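Local coordinates for protein heat-inducible transcription repressor hrcA homolog (Thermotoga maritima, PDB 1STZ) that represses class I heat-shock operons such as grpE-dnaK-dnaJ and groELS, binding DNA at the CIRCE element and forming dimers, at the interface of chains A and B and the interface of chains C and B. Coordinates in Å, arbitrary orientation; residue numbers count along the deposited sequence, not the author numbering. Chains: chain A/B/C, Heat-inducible transcription repressor hrcA homolog.

Contact 1: the interface of chains A and B. Residues chain A 236-237, 240, 250, 254; chain B 236, 240, 247, 250, 254.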
loop_
_atom_site.group_PDB
_atom_site.type_symbol
_atom_site.label_atom_id
_atom_site.label_comp_id
_atom_site.label_asym_id
_atom_site.label_seq_id
_atom_site.Cartn_x
_atom_site.Cartn_y
_atom_site.Cartn_z
ATOM N N LEU A 236 18.891 -4.113 -5.839
ATOM C CA LEU A 236 19.941 -4.787 -6.630
ATOM C C LEU A 236 19.360 -5.888 -7.526
ATOM O O LEU A 236 19.775 -6.065 -8.681
ATOM C CB LEU A 236 21.029 -5.346 -5.731
ATOM C CG LEU A 236 22.100 -6.193 -6.432
ATOM C CD1 LEU A 236 22.755 -5.422 -7.578
ATOM C CD2 LEU A 236 23.121 -6.659 -5.378
ATOM N N GLU A 237 18.371 -6.580 -6.986
ATOM C CA GLU A 237 17.628 -7.621 -7.672
ATOM C C GLU A 237 16.976 -7.166 -8.975
ATOM O O GLU A 237 16.914 -7.946 -9.931
ATOM C CB GLU A 237 16.556 -8.164 -6.716
ATOM C CG GLU A 237 15.657 -9.229 -7.288
ATOM C CD GLU A 237 14.886 -9.965 -6.210
ATOM O OE1 GLU A 237 14.501 -9.319 -5.196
ATOM O OE2 GLU A 237 14.666 -11.191 -6.382
ATOM N N LEU A 240 19.329 -7.306 -12.003
ATOM C CA LEU A 240 19.511 -8.677 -12.488
ATOM C C LEU A 240 18.347 -9.220 -13.322
ATOM O O LEU A 240 18.524 -10.168 -14.086
ATOM C CB LEU A 240 19.725 -9.620 -11.311
ATOM C CG LEU A 240 20.824 -9.281 -10.318
ATOM C CD1 LEU A 240 20.668 -10.175 -9.103
ATOM C CD2 LEU A 240 22.170 -9.488 -10.964
ATOM N N ILE A 250 26.722 -4.688 -14.260
ATOM C CA ILE A 250 26.316 -4.662 -12.869
ATOM C C ILE A 250 27.506 -4.629 -11.902
ATOM O O ILE A 250 27.505 -3.839 -10.952
ATOM C CB ILE A 250 25.362 -5.834 -12.550
ATOM C CG1 ILE A 250 24.062 -5.677 -13.352
ATOM C CG2 ILE A 250 25.020 -5.849 -11.065
ATOM C CD1 ILE A 250 23.210 -6.934 -13.413
ATOM N N LEU A 254 28.465 -1.565 -9.189
ATOM C CA LEU A 254 28.694 -1.803 -7.772
ATOM C C LEU A 254 30.076 -1.290 -7.382
ATOM O O LEU A 254 30.245 -0.758 -6.315
ATOM C CB LEU A 254 28.566 -3.285 -7.440
ATOM C CG LEU A 254 27.130 -3.793 -7.573
ATOM C CD1 LEU A 254 27.076 -5.329 -7.485
ATOM C CD2 LEU A 254 26.221 -3.144 -6.533
ATOM N N LEU B 236 23.533 -10.968 -1.564
ATOM C CA LEU B 236 23.377 -11.178 -3.010
ATOM C C LEU B 236 24.553 -10.582 -3.817
ATOM O O LEU B 236 25.003 -11.169 -4.805
ATOM C CB LEU B 236 22.055 -10.594 -3.496
ATOM C CG LEU B 236 21.430 -11.026 -4.831
ATOM C CD1 LEU B 236 20.362 -10.001 -5.235
ATOM C CD2 LEU B 236 22.400 -11.169 -5.943
ATOM N N LEU B 240 27.665 -11.781 -7.155
ATOM C CA LEU B 240 27.987 -11.010 -8.352
ATOM C C LEU B 240 29.478 -10.788 -8.566
ATOM O O LEU B 240 29.876 -10.483 -9.672
ATOM C CB LEU B 240 27.236 -9.671 -8.363
ATOM C CG LEU B 240 25.779 -9.840 -8.808
ATOM C CD1 LEU B 240 24.840 -8.961 -8.026
ATOM C CD2 LEU B 240 25.652 -9.567 -10.285
ATOM N N LEU B 247 25.420 -14.555 -14.879
ATOM C CA LEU B 247 24.144 -13.892 -14.674
ATOM C C LEU B 247 23.013 -14.921 -14.688
ATOM O O LEU B 247 22.088 -14.832 -13.890
ATOM C CB LEU B 247 23.917 -12.848 -15.763
ATOM C CG LEU B 247 23.266 -11.526 -15.374
ATOM C CD1 LEU B 247 22.660 -10.882 -16.620
ATOM C CD2 LEU B 247 22.235 -11.671 -14.294
ATOM N N ILE B 250 22.874 -16.856 -11.381
ATOM C CA ILE B 250 22.348 -16.058 -10.291
ATOM C C ILE B 250 20.836 -15.876 -10.481
ATOM O O ILE B 250 20.090 -16.000 -9.523
ATOM C CB ILE B 250 23.087 -14.703 -10.190
ATOM C CG1 ILE B 250 24.535 -14.939 -9.729
ATOM C CG2 ILE B 250 22.367 -13.770 -9.229
ATOM C CD1 ILE B 250 25.459 -13.766 -9.993
ATOM N N LEU B 254 17.739 -17.170 -7.898
ATOM C CA LEU B 254 16.714 -16.257 -7.412
ATOM C C LEU B 254 15.308 -16.803 -7.682
ATOM O O LEU B 254 14.424 -16.636 -6.856
ATOM C CB LEU B 254 16.904 -14.868 -8.019
ATOM C CG LEU B 254 18.175 -14.134 -7.574
ATOM C CD1 LEU B 254 18.236 -12.789 -8.250
ATOM C CD2 LEU B 254 18.267 -13.962 -6.049
#
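A:Leu240 and B:Leu240 meet tip to tip at the heart of this leucine-rich patch of the HrcA homodimer, each near the end of a one-turn helix (236-241 in chain A, 236-240 in chain B). Their CD2 methyls come to 3.5 Å, A:Leu240 CD2 against B:Leu240 CD2. With CG anti to the carbonyl carbon in A:Leu240 (chi1 -53°) and B:Leu240 (-79°), both chains point their methyls at the partner. The two branches of A:Leu240 divide the work. A:Leu240 CD1 enters a nest of methyls on the partner, 3.7 Å from B:Leu254 CD1, whose side chain crosses it at about a right angle, and at the same 3.7 Å from B:Leu236 CD2, which arrives head-on. A:Leu240 CD2 also passes B:Leu247 CD2 at 4.0 Å.

The reciprocal nest in chain A is similar but looser. B:Leu240 CD2 lies 3.9 Å from A:Ile250 CG2, the two side chains crossing obliquely, while B:Leu240 CD1 touches A:Leu236 CD2, also at 3.9 Å. Within this patch no nitrogen or oxygen of one chain comes within bonding reach of the other, so shape and the burial of methyls carry it. Helix 247-256 of each chain thus supplies side chains to the first shell, and its backbone behind positions them: A:Ile250 and A:Leu254 stand one turn apart, as do B:Ile250 and B:Leu254. A:Glu237 lies at the margin, with 36 Å² of its surface hidden.

Contact 2: the interface of chains C and B. Residues chain C 193-194; chain B 218-219, 221-222, 225.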
loop_
_atom_site.group_PDB
_atom_site.type_symbol
_atom_site.label_atom_id
_atom_site.label_comp_id
_atom_site.label_asym_id
_atom_site.label_seq_id
_atom_site.Cartn_x
_atom_site.Cartn_y
_atom_site.Cartn_z
ATOM N N PHE C 193 -7.364 -2.621 8.628
ATOM C CA PHE C 193 -6.936 -2.319 10.009
ATOM C C PHE C 193 -7.382 -0.913 10.417
ATOM O O PHE C 193 -7.809 -0.715 11.542
ATOM C CB PHE C 193 -5.407 -2.437 10.182
ATOM C CG PHE C 193 -4.902 -3.854 10.224
ATOM C CD1 PHE C 193 -3.941 -4.284 9.326
ATOM C CD2 PHE C 193 -5.404 -4.761 11.151
ATOM C CE1 PHE C 193 -3.469 -5.599 9.362
ATOM C CE2 PHE C 193 -4.939 -6.078 11.194
ATOM C CZ PHE C 193 -3.973 -6.496 10.293
ATOM N N LEU C 194 -7.291 0.053 9.506
ATOM C CA LEU C 194 -7.606 1.463 9.833
ATOM C C LEU C 194 -9.123 1.800 9.902
ATOM O O LEU C 194 -9.539 2.647 10.687
ATOM C CB LEU C 194 -6.897 2.420 8.846
ATOM C CG LEU C 194 -5.622 3.169 9.294
ATOM C CD1 LEU C 194 -4.775 2.480 10.404
ATOM C CD2 LEU C 194 -4.749 3.523 8.102
ATOM N N ARG B 218 -5.721 1.144 16.316
ATOM C CA ARG B 218 -5.766 0.519 14.986
ATOM C C ARG B 218 -4.494 0.739 14.191
ATOM O O ARG B 218 -4.077 -0.120 13.432
ATOM C CB ARG B 218 -6.931 1.062 14.180
ATOM C CG ARG B 218 -8.247 0.642 14.717
ATOM C CD ARG B 218 -9.412 1.376 14.084
ATOM N NE ARG B 218 -10.682 0.962 14.669
ATOM C CZ ARG B 218 -11.224 -0.234 14.513
ATOM N NH1 ARG B 218 -10.634 -1.163 13.771
ATOM N NH2 ARG B 218 -12.373 -0.512 15.093
ATOM N N LEU B 219 -3.915 1.924 14.347
ATOM C CA LEU B 219 -2.618 2.245 13.792
ATOM C C LEU B 219 -1.592 1.224 14.251
ATOM O O LEU B 219 -0.842 0.697 13.446
ATOM C CB LEU B 219 -2.209 3.631 14.256
ATOM C CG LEU B 219 -1.080 4.338 13.520
ATOM C CD1 LEU B 219 -1.339 5.839 13.493
ATOM C CD2 LEU B 219 0.231 4.035 14.184
ATOM N N GLU B 221 -2.179 -1.794 15.572
ATOM C CA GLU B 221 -2.567 -3.102 15.075
ATOM C C GLU B 221 -2.083 -3.330 13.640
ATOM O O GLU B 221 -1.777 -4.460 13.264
ATOM C CB GLU B 221 -4.071 -3.229 15.142
ATOM C CG GLU B 221 -4.600 -4.641 15.041
ATOM C CD GLU B 221 -6.076 -4.707 15.371
ATOM O OE1 GLU B 221 -6.753 -5.632 14.867
ATOM O OE2 GLU B 221 -6.555 -3.827 16.123
ATOM N N SER B 222 -2.005 -2.266 12.847
ATOM C CA SER B 222 -1.524 -2.381 11.471
ATOM C C SER B 222 -0.004 -2.611 11.385
ATOM O O SER B 222 0.476 -3.210 10.420
ATOM C CB SER B 222 -1.958 -1.165 10.631
ATOM O OG SER B 222 -1.349 0.031 11.073
ATOM N N GLY B 225 0.431 -6.232 12.353
ATOM C CA GLY B 225 -0.181 -7.027 11.295
ATOM C C GLY B 225 0.474 -6.871 9.932
ATOM O O GLY B 225 0.003 -7.431 8.948
#
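C:Phe193 lies against helix 215-224 of chain B, its CB 3.7 Å from B:Ser222 CB, where the end of helix 184-195 in chain C meets that helix. This is the closely packed part. The phenyl ring, its CG anti to the carbonyl carbon (chi1 -75°), turns one face to the backbone of B:Glu221, whose carbonyl O sits 4.0 Å above the ring centre. A hydrogen bond from B:Ser222 OG to B:Leu219 O, 2.5 Å long, holds that hydroxyl (chi1 66°) back on its own helix, so that CB and CA face the ring. The extended B:Arg218 packs closely too, its CB 3.3 Å from C:Phe193 O; that carbonyl lies in the guanidinium plane at its edge, but 3.6 Å from B:Arg218 NH1.

Contacts are sparser on the other side. C:Phe193 CZ is 4.0 Å from B:Gly225 CA, the B:Glu221 carboxylate plane stands 60° from the ring, and C:Leu194 CD1 touches B:Leu219 CA at 4.0 Å. An alanine in place of C:Phe193 would probably open a gap where the ring packs on B:Ser222 CA, B:Glu221 CG and B:Gly225 CA, and leave B:Glu221 O without its aromatic cover. With no polar pair in bonding reach across it, this small patch joins a third copy to chain B in the crystal and may be a packing contact rather than a functional interface.

Contact 3: the interface of chains A and B. Residues chain A 151, 153, 161, 163, 165, 170, 173; chain B 155, 161, 173, 175.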
loop_
_atom_site.group_PDB
_atom_site.type_symbol
_atom_site.label_atom_id
_atom_site.label_comp_id
_atom_site.label_asym_id
_atom_site.label_seq_id
_atom_site.Cartn_x
_atom_site.Cartn_y
_atom_site.Cartn_z
ATOM N N MET A 151 18.223 7.976 26.068
ATOM C CA MET A 151 17.176 7.323 26.843
ATOM C C MET A 151 17.560 5.876 27.144
ATOM O O MET A 151 17.976 5.144 26.241
ATOM C CB MET A 151 15.854 7.349 26.072
ATOM C CG MET A 151 15.286 8.742 25.797
ATOM S SD MET A 151 15.389 9.178 24.054
ATOM C CE MET A 151 16.850 9.812 23.968
ATOM N N ILE A 153 15.270 3.121 28.951
ATOM C CA ILE A 153 13.948 2.840 29.541
ATOM C C ILE A 153 13.765 1.383 30.000
ATOM O O ILE A 153 13.650 0.498 29.177
ATOM C CB ILE A 153 12.867 3.183 28.497
ATOM C CG1 ILE A 153 12.934 4.673 28.136
ATOM C CG2 ILE A 153 11.488 2.823 29.007
ATOM C CD1 ILE A 153 13.541 4.927 26.826
ATOM N N ILE A 161 15.179 -0.647 26.990
ATOM C CA ILE A 161 15.248 -0.053 25.666
ATOM C C ILE A 161 16.140 1.181 25.650
ATOM O O ILE A 161 15.910 2.145 26.369
ATOM C CB ILE A 161 13.835 0.258 25.095
ATOM C CG1 ILE A 161 13.085 -1.051 24.832
ATOM C CG2 ILE A 161 13.962 1.029 23.793
ATOM C CD1 ILE A 161 11.615 -0.881 24.533
ATOM N N SER A 163 17.942 4.249 23.319
ATOM C CA SER A 163 17.855 5.034 22.093
ATOM C C SER A 163 18.455 6.413 22.300
ATOM O O SER A 163 18.778 6.801 23.412
ATOM C CB SER A 163 16.409 5.175 21.608
ATOM O OG SER A 163 15.572 5.655 22.642
ATOM N N LEU A 165 18.037 10.632 20.947
ATOM C CA LEU A 165 17.257 11.629 20.242
ATOM C C LEU A 165 18.231 12.457 19.436
ATOM O O LEU A 165 19.287 12.833 19.920
ATOM C CB LEU A 165 16.543 12.558 21.212
ATOM C CG LEU A 165 15.045 12.677 21.037
ATOM C CD1 LEU A 165 14.724 13.189 19.631
ATOM C CD2 LEU A 165 14.349 11.328 21.311
ATOM N N VAL A 170 14.132 9.685 16.587
ATOM C CA VAL A 170 14.642 8.697 17.542
ATOM C C VAL A 170 15.452 7.655 16.771
ATOM O O VAL A 170 14.937 7.004 15.856
ATOM C CB VAL A 170 13.472 8.032 18.271
ATOM C CG1 VAL A 170 13.959 7.061 19.335
ATOM C CG2 VAL A 170 12.554 9.098 18.883
ATOM N N VAL A 173 17.429 2.647 18.137
ATOM C CA VAL A 173 16.540 1.983 19.069
ATOM C C VAL A 173 16.927 0.511 19.204
ATOM O O VAL A 173 16.960 -0.234 18.227
ATOM C CB VAL A 173 15.053 2.133 18.681
ATOM C CG1 VAL A 173 14.171 1.729 19.838
ATOM C CG2 VAL A 173 14.746 3.557 18.328
ATOM N N VAL B 155 8.288 9.206 25.451
ATOM C CA VAL B 155 9.651 9.597 25.753
ATOM C C VAL B 155 9.729 11.109 25.917
ATOM O O VAL B 155 10.483 11.598 26.729
ATOM C CB VAL B 155 10.582 9.095 24.656
ATOM C CG1 VAL B 155 11.854 9.851 24.655
ATOM C CG2 VAL B 155 10.838 7.618 24.855
ATOM N N ILE B 161 7.686 5.192 22.101
ATOM C CA ILE B 161 8.170 3.957 21.527
ATOM C C ILE B 161 7.143 2.837 21.778
ATOM O O ILE B 161 6.722 2.587 22.896
ATOM C CB ILE B 161 9.568 3.606 22.107
ATOM C CG1 ILE B 161 10.613 4.609 21.618
ATOM C CG2 ILE B 161 9.986 2.204 21.696
ATOM C CD1 ILE B 161 11.809 4.748 22.523
ATOM N N VAL B 173 9.729 -3.120 17.344
ATOM C CA VAL B 173 10.093 -1.877 18.008
ATOM C C VAL B 173 9.956 -0.703 17.029
ATOM O O VAL B 173 10.557 -0.721 15.953
ATOM C CB VAL B 173 11.526 -1.927 18.559
ATOM C CG1 VAL B 173 11.763 -0.765 19.507
ATOM C CG2 VAL B 173 11.780 -3.260 19.278
ATOM N N PRO B 175 9.623 3.618 17.013
ATOM C CA PRO B 175 9.452 5.002 17.455
ATOM C C PRO B 175 8.332 5.684 16.648
ATOM O O PRO B 175 8.255 5.529 15.431
ATOM C CB PRO B 175 10.819 5.635 17.188
ATOM C CG PRO B 175 11.740 4.497 16.950
ATOM C CD PRO B 175 10.935 3.383 16.390
#
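A:Val173 packs into chain B through both of its branches, in the apolar centre of this sheet-to-sheet part of the dimer interface. A:Val173 CG2, anti to the carbonyl carbon, presses 3.4 Å from B:Pro175 CG, the two side chains sliding past each other in opposite directions. A:Val173 CG1, anti to the backbone N (chi1 -166°), meets its counterpart B:Val173 CG1 at 3.5 Å, the side chains set at a slant. Both are snug for carbon pairs. The pyrrolidine of B:Pro175 also serves A:Val170, from the same strand 169-177, whose CB lies 3.7 Å from B:Pro175 CB. B:Ile161, with 59 Å² of its surface hidden, extends its CD1 methyl into the middle of the chain A strands, where A:Ile161 approaches it loosely, A:Ile161 CG2 lying 4.5 Å from B:Ile161 CD1.

Farther out, B:Val155, in a loop, reaches toward strand 149-154. Its side chain crosses that of A:Met151 at about a right angle, and A:Met151, bent at chi2 and chi3, brings SD to 3.6 Å from B:Val155 CG1. A:Ile153 CD1 is more distant, 4.3 Å from B:Val155 CG2.

The A:Ser163 hydroxyl forms the polar edge and meets carbon rather than a bonding partner: A:Ser163 OG lies 3.9 Å from B:Ile161 CD1, the terminal methyl.

Contacts 1 and 3 belong to the same two-fold interface of chains A and B, their C-alpha centres about 36 Å apart, so the interface extends over at least this distance, with helices at one patch and strands at the other. Chain B also takes part in contact 2, about 21 Å from contact 3 and 35 Å from contact 1, but through helix 215-224, which neither of the others uses. The three patches share no residue. The C-B interface is not an exact two-fold, whereas the A-B one is, which makes A-B the likelier dimer.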